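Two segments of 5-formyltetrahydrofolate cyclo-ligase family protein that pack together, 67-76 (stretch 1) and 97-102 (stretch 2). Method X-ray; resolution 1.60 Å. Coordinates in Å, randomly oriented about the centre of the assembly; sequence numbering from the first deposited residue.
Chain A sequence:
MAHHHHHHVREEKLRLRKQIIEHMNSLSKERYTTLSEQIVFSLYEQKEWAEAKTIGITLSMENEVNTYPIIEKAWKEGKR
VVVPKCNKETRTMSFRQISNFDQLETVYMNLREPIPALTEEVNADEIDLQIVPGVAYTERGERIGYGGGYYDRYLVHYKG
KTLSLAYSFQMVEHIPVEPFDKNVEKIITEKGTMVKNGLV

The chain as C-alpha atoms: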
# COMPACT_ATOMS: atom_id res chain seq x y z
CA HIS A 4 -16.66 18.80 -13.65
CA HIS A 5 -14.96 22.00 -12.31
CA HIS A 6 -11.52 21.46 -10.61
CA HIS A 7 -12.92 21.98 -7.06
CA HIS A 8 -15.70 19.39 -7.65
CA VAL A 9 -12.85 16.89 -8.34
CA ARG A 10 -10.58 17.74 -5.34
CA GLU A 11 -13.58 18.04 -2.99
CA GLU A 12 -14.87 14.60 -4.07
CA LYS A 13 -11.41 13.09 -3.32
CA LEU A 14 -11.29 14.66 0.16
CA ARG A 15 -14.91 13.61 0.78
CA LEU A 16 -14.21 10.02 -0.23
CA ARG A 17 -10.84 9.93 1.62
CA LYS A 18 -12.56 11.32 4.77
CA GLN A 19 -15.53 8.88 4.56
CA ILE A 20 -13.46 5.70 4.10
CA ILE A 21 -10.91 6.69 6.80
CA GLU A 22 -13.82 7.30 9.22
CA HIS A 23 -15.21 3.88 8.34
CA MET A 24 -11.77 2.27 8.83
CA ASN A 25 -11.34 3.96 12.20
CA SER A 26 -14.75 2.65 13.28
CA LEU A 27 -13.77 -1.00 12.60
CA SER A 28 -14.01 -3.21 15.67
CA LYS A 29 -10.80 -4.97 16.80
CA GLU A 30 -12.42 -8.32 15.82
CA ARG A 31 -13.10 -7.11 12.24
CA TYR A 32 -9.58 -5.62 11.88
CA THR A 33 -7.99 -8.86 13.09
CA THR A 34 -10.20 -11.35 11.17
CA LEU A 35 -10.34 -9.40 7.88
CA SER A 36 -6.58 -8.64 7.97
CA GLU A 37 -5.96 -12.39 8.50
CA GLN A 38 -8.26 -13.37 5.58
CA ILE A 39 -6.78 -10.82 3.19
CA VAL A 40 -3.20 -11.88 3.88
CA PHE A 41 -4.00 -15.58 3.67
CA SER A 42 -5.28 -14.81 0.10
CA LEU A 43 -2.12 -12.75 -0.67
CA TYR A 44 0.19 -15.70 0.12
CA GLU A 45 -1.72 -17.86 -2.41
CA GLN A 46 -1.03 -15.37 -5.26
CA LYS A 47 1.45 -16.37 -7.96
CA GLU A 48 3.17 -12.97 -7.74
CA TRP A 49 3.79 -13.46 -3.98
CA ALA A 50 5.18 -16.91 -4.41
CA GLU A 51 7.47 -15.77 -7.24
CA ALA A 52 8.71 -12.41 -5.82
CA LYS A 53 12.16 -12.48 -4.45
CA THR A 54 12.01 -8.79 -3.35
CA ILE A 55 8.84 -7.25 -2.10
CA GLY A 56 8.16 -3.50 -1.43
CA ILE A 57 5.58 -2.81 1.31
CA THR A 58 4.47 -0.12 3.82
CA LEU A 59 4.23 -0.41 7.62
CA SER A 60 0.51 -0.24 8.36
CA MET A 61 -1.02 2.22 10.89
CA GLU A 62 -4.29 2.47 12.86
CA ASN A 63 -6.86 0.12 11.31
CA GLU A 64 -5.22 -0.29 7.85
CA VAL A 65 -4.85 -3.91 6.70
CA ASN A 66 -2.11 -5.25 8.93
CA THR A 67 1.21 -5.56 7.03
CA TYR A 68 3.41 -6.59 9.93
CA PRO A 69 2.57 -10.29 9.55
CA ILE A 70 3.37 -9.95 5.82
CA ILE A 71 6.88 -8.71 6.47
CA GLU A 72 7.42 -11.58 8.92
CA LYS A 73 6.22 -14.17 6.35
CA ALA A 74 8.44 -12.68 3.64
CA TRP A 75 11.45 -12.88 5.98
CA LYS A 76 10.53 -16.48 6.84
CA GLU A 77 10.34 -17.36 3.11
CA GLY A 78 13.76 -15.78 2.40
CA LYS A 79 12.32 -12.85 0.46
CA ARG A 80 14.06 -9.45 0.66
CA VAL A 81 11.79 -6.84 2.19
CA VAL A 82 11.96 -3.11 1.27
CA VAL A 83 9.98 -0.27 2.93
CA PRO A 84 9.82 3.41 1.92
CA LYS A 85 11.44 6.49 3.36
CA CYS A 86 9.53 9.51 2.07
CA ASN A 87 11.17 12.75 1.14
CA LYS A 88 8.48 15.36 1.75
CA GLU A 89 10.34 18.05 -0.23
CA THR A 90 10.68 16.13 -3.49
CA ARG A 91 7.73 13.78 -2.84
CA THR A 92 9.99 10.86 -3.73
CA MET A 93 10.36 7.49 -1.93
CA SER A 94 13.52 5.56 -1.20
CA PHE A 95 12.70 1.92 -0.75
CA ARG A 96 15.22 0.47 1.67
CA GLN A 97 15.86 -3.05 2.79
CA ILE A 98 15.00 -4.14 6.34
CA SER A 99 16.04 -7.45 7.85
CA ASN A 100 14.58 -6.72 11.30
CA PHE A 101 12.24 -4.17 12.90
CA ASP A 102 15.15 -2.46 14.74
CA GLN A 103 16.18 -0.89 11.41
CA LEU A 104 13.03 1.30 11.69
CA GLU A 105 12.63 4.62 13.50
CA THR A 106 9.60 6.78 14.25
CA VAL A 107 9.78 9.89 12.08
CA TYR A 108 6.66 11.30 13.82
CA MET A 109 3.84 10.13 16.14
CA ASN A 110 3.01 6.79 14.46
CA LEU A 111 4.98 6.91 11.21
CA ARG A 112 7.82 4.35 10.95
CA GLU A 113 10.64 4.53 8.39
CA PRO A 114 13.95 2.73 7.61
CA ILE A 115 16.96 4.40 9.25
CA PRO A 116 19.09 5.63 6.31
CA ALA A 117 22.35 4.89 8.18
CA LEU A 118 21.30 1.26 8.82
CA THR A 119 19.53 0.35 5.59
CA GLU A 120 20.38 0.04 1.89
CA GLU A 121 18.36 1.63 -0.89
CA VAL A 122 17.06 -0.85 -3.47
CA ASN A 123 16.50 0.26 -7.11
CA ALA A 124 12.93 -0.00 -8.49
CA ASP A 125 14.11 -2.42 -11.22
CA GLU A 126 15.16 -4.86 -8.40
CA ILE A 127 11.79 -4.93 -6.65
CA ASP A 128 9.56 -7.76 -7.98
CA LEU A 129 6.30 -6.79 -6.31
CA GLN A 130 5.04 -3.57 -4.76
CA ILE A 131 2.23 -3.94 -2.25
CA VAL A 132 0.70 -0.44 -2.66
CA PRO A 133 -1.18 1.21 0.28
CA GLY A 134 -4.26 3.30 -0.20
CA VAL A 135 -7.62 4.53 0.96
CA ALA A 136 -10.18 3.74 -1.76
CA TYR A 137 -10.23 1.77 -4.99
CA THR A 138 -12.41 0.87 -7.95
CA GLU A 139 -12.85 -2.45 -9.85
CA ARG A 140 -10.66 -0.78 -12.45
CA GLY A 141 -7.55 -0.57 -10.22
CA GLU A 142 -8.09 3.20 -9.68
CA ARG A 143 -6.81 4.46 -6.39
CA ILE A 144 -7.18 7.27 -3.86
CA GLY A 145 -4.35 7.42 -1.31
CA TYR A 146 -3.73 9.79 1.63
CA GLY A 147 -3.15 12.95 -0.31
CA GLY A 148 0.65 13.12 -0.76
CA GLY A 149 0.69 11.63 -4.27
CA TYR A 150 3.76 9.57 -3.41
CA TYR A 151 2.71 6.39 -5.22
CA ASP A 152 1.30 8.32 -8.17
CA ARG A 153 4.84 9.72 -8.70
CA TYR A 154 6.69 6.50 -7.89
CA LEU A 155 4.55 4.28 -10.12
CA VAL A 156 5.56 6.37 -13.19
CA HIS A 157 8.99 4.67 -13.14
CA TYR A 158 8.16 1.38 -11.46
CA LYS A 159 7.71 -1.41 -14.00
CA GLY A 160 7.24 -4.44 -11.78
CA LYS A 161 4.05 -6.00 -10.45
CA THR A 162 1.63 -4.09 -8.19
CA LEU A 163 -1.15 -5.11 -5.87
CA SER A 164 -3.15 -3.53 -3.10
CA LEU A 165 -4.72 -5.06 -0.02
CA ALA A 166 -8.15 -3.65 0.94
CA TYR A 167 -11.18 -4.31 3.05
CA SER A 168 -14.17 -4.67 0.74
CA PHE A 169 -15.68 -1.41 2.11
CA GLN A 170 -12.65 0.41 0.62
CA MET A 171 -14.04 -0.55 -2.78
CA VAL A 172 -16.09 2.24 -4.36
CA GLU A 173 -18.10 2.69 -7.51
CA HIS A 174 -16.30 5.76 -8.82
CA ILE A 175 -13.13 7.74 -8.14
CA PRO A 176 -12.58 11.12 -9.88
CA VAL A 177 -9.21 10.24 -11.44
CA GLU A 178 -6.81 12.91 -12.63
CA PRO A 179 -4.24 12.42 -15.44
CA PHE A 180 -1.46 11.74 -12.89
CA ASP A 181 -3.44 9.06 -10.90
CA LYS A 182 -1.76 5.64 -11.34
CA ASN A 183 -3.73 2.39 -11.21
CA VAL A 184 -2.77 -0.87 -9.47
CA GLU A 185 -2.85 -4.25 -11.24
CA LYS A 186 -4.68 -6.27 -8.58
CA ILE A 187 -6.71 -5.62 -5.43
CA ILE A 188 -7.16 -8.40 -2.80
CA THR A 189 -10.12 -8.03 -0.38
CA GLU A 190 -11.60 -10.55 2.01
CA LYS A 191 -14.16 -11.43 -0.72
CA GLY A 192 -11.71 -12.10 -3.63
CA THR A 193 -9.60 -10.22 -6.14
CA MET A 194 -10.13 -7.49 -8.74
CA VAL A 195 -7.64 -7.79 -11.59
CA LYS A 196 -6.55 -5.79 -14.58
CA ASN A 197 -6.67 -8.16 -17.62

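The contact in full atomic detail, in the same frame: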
# COMPACT_ATOMS: atom_id res chain seq x y z
N THR A 67 0.10 -5.10 7.83
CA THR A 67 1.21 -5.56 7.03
C THR A 67 2.35 -6.17 7.82
O THR A 67 3.31 -6.72 7.22
CB THR A 67 1.79 -4.43 6.14
OG1 THR A 67 2.29 -3.38 6.99
CG2 THR A 67 0.69 -3.87 5.13
N TYR A 68 2.34 -6.01 9.14
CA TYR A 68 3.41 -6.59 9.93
C TYR A 68 3.58 -8.09 9.74
O TYR A 68 4.71 -8.56 9.52
CB TYR A 68 3.33 -6.16 11.43
CG TYR A 68 3.83 -4.73 11.59
CD1 TYR A 68 2.98 -3.63 11.32
CD2 TYR A 68 5.18 -4.48 11.95
CE1 TYR A 68 3.47 -2.28 11.46
CE2 TYR A 68 5.68 -3.16 12.09
CZ TYR A 68 4.81 -2.08 11.85
OH TYR A 68 5.32 -0.80 12.01
N PRO A 69 2.46 -8.86 9.81
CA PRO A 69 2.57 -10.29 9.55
C PRO A 69 3.13 -10.61 8.15
O PRO A 69 3.81 -11.62 8.01
CB PRO A 69 1.15 -10.80 9.69
CG PRO A 69 0.46 -9.81 10.56
CD PRO A 69 1.10 -8.49 10.21
N ILE A 70 2.92 -9.71 7.20
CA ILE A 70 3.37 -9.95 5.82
C ILE A 70 4.88 -9.86 5.77
O ILE A 70 5.53 -10.69 5.19
CB ILE A 70 2.79 -8.94 4.80
CG1 ILE A 70 1.24 -8.95 4.87
CG2 ILE A 70 3.33 -9.31 3.39
CD1 ILE A 70 0.53 -7.77 4.08
N ILE A 71 5.42 -8.82 6.38
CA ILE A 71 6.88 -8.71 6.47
C ILE A 71 7.51 -9.94 7.15
O ILE A 71 8.54 -10.49 6.70
CB ILE A 71 7.27 -7.40 7.19
CG1 ILE A 71 6.82 -6.22 6.33
CG2 ILE A 71 8.82 -7.40 7.44
CD1 ILE A 71 6.80 -4.88 7.11
N GLU A 72 6.92 -10.41 8.24
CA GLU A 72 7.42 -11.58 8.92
C GLU A 72 7.44 -12.86 8.06
O GLU A 72 8.43 -13.61 8.08
CB GLU A 72 6.60 -11.76 10.19
CG GLU A 72 6.88 -10.58 11.17
CD GLU A 72 6.11 -10.74 12.43
OE1 GLU A 72 4.87 -10.91 12.35
OE2 GLU A 72 6.75 -10.72 13.50
N LYS A 73 6.37 -13.03 7.28
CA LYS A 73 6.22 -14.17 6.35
C LYS A 73 7.27 -14.08 5.26
O LYS A 73 7.92 -15.05 4.95
CB LYS A 73 4.83 -14.12 5.69
CG LYS A 73 4.41 -15.36 4.86
CD LYS A 73 4.25 -16.57 5.71
CE LYS A 73 3.34 -17.59 5.05
NZ LYS A 73 2.98 -18.59 6.11
N ALA A 74 7.42 -12.90 4.65
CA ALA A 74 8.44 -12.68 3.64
C ALA A 74 9.83 -13.04 4.16
O ALA A 74 10.61 -13.80 3.52
CB ALA A 74 8.37 -11.23 3.07
N TRP A 75 10.17 -12.52 5.35
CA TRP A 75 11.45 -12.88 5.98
C TRP A 75 11.60 -14.39 6.15
O TRP A 75 12.64 -14.96 5.83
CB TRP A 75 11.64 -12.22 7.33
CG TRP A 75 11.93 -10.74 7.25
CD1 TRP A 75 12.52 -10.07 6.22
CD2 TRP A 75 11.69 -9.78 8.28
NE1 TRP A 75 12.65 -8.75 6.54
CE2 TRP A 75 12.16 -8.54 7.81
CE3 TRP A 75 11.14 -9.86 9.57
CZ2 TRP A 75 12.07 -7.36 8.57
CZ3 TRP A 75 11.04 -8.69 10.32
CH2 TRP A 75 11.51 -7.46 9.82
N LYS A 76 10.52 -15.04 6.61
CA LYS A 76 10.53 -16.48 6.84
C LYS A 76 10.79 -17.27 5.55
O LYS A 76 11.49 -18.30 5.57
CB LYS A 76 9.21 -16.90 7.47
CG LYS A 76 9.26 -18.29 8.10
CD LYS A 76 7.86 -18.82 8.23
CE LYS A 76 7.90 -20.21 8.89
NZ LYS A 76 6.52 -20.75 8.98
N GLN A 97 16.00 -1.72 2.23
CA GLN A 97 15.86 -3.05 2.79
C GLN A 97 15.92 -3.07 4.31
O GLN A 97 16.80 -2.44 4.93
CB GLN A 97 16.93 -3.99 2.22
CG GLN A 97 16.89 -5.35 2.87
CD GLN A 97 17.94 -6.32 2.35
OE1 GLN A 97 18.95 -5.93 1.78
NE2 GLN A 97 17.69 -7.61 2.55
N ILE A 98 15.02 -3.86 4.88
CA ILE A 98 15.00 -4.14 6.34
C ILE A 98 15.03 -5.63 6.55
O ILE A 98 14.27 -6.36 5.89
CB ILE A 98 13.79 -3.46 7.10
CG1 ILE A 98 12.38 -3.83 6.57
CG2 ILE A 98 14.00 -1.93 7.15
CD1 ILE A 98 11.17 -3.58 7.60
N SER A 99 15.89 -6.06 7.45
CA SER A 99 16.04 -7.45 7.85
C SER A 99 15.38 -7.71 9.20
O SER A 99 15.11 -8.86 9.58
CB SER A 99 17.51 -7.79 7.94
OG SER A 99 18.16 -7.55 6.71
N ASN A 100 15.20 -6.64 9.97
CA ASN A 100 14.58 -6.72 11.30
C ASN A 100 13.93 -5.38 11.65
O ASN A 100 14.26 -4.34 11.03
CB ASN A 100 15.60 -7.15 12.38
CG ASN A 100 16.79 -6.19 12.49
OD1 ASN A 100 16.61 -5.03 12.87
ND2 ASN A 100 18.00 -6.67 12.19
N PHE A 101 13.02 -5.38 12.62
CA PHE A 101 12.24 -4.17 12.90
C PHE A 101 13.04 -3.07 13.65
O PHE A 101 12.61 -1.91 13.70
CB PHE A 101 10.92 -4.49 13.64
CG PHE A 101 9.93 -5.26 12.81
CD1 PHE A 101 9.35 -4.70 11.68
CD2 PHE A 101 9.59 -6.57 13.17
CE1 PHE A 101 8.44 -5.43 10.91
CE2 PHE A 101 8.68 -7.30 12.42
CZ PHE A 101 8.11 -6.75 11.29
N ASP A 102 14.23 -3.42 14.12
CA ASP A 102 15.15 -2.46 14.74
C ASP A 102 15.86 -1.52 13.74
O ASP A 102 16.52 -0.57 14.14
CB ASP A 102 16.16 -3.18 15.64
CG ASP A 102 15.68 -3.30 17.09
OD1 ASP A 102 14.55 -2.84 17.41
OD2 ASP A 102 16.45 -3.85 17.90

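Two aromatic side chains, Trp75 from the helix and Phe101 from the second stretch, account for most of this contact. Of the 351 Å² buried between the stretches, they contribute 107 and 106 Å² respectively, and almost every other interaction touches one or both of them.

Trp75 lies where the two backbones come closest, its CA 7.4 Å from the CA of Ser99. Its CA-to-CB bond points toward the other stretch, and with chi1 at -73° (m) the indole reaches the main chain from Ile98 to Asn100. There it does two jobs. Its one polar atom donates the single hydrogen bond between the stretches, from Trp75 NE1 to Ile98 O at 3.0 Å with an N-H...O angle of 145°. The carbonyl oxygen lies at the edge of the indole, near its plane, which is where the N-H bond points. Tryptophan suits this place because it combines a broad apolar surface with one donor: the ring can pack closely without leaving its nitrogen unpaired.

The rest of the indole lies against the backbone that follows. Trp75 CZ2 comes within 3.4 Å of Ser99 C, with the Ser99 carbonyl oxygen over one face of the ring, and Trp75 CH2 is 3.5 Å from Asn100 CA. Ser99 and Asn100 turn their CA-to-CB bonds away from the helix, so the indole meets their main chain while their small polar side chains remain on the exposed side. Asn100 also serves its own stretch: its OD1 accepts a weak hydrogen bond, 3.1 Å, from Asp102 N in the 3-10 segment.

Phe101 is the counterpart of Trp75. Its CA-to-CB bond runs sideways, but chi1 of -67° (m) carries the ring nearer the helix. The edge of the Trp75 six-membered ring is directed at the face of Phe101, with centroids 4.7 Å apart and planes at 58°; the closest atoms, Trp75 CZ3 and Phe101 CE2, are 3.5 Å apart. This edge-to-face arrangement brings ring hydrogens toward a pi cloud, a favourable electrostatic match. A flat, wholly apolar ring can make such a contact and still offer surface to three more helix residues. Tyr68 CD2 approaches Phe101 CE1 to 3.6 Å, the two rings inclined at 42°. Ile71 CG2 lies 4.0 Å from Phe101 CZ. Glu72, an exposed residue, meets the edge of the ring through CG, 3.9 Å from Phe101 CE2, with its carboxylate oxygen OE2 only slightly farther off, 4.1 Å from Phe101 CE2.

Helical spacing brings these partners together: Tyr68, Ile71 and Trp75 are three and four residues apart, and the backbone bond from Trp75 N to Ile71 O (2.9 Å) belongs to the helix that aligns them. Ile71 and Ile98, both buried, complete the packing. Ile98 CD1 lies 4.0 Å from Trp75 CZ2 and 4.5 Å from Ile71 CG2, so branched aliphatic groups fill space beside the aromatic rings without adding polar atoms that would need partners.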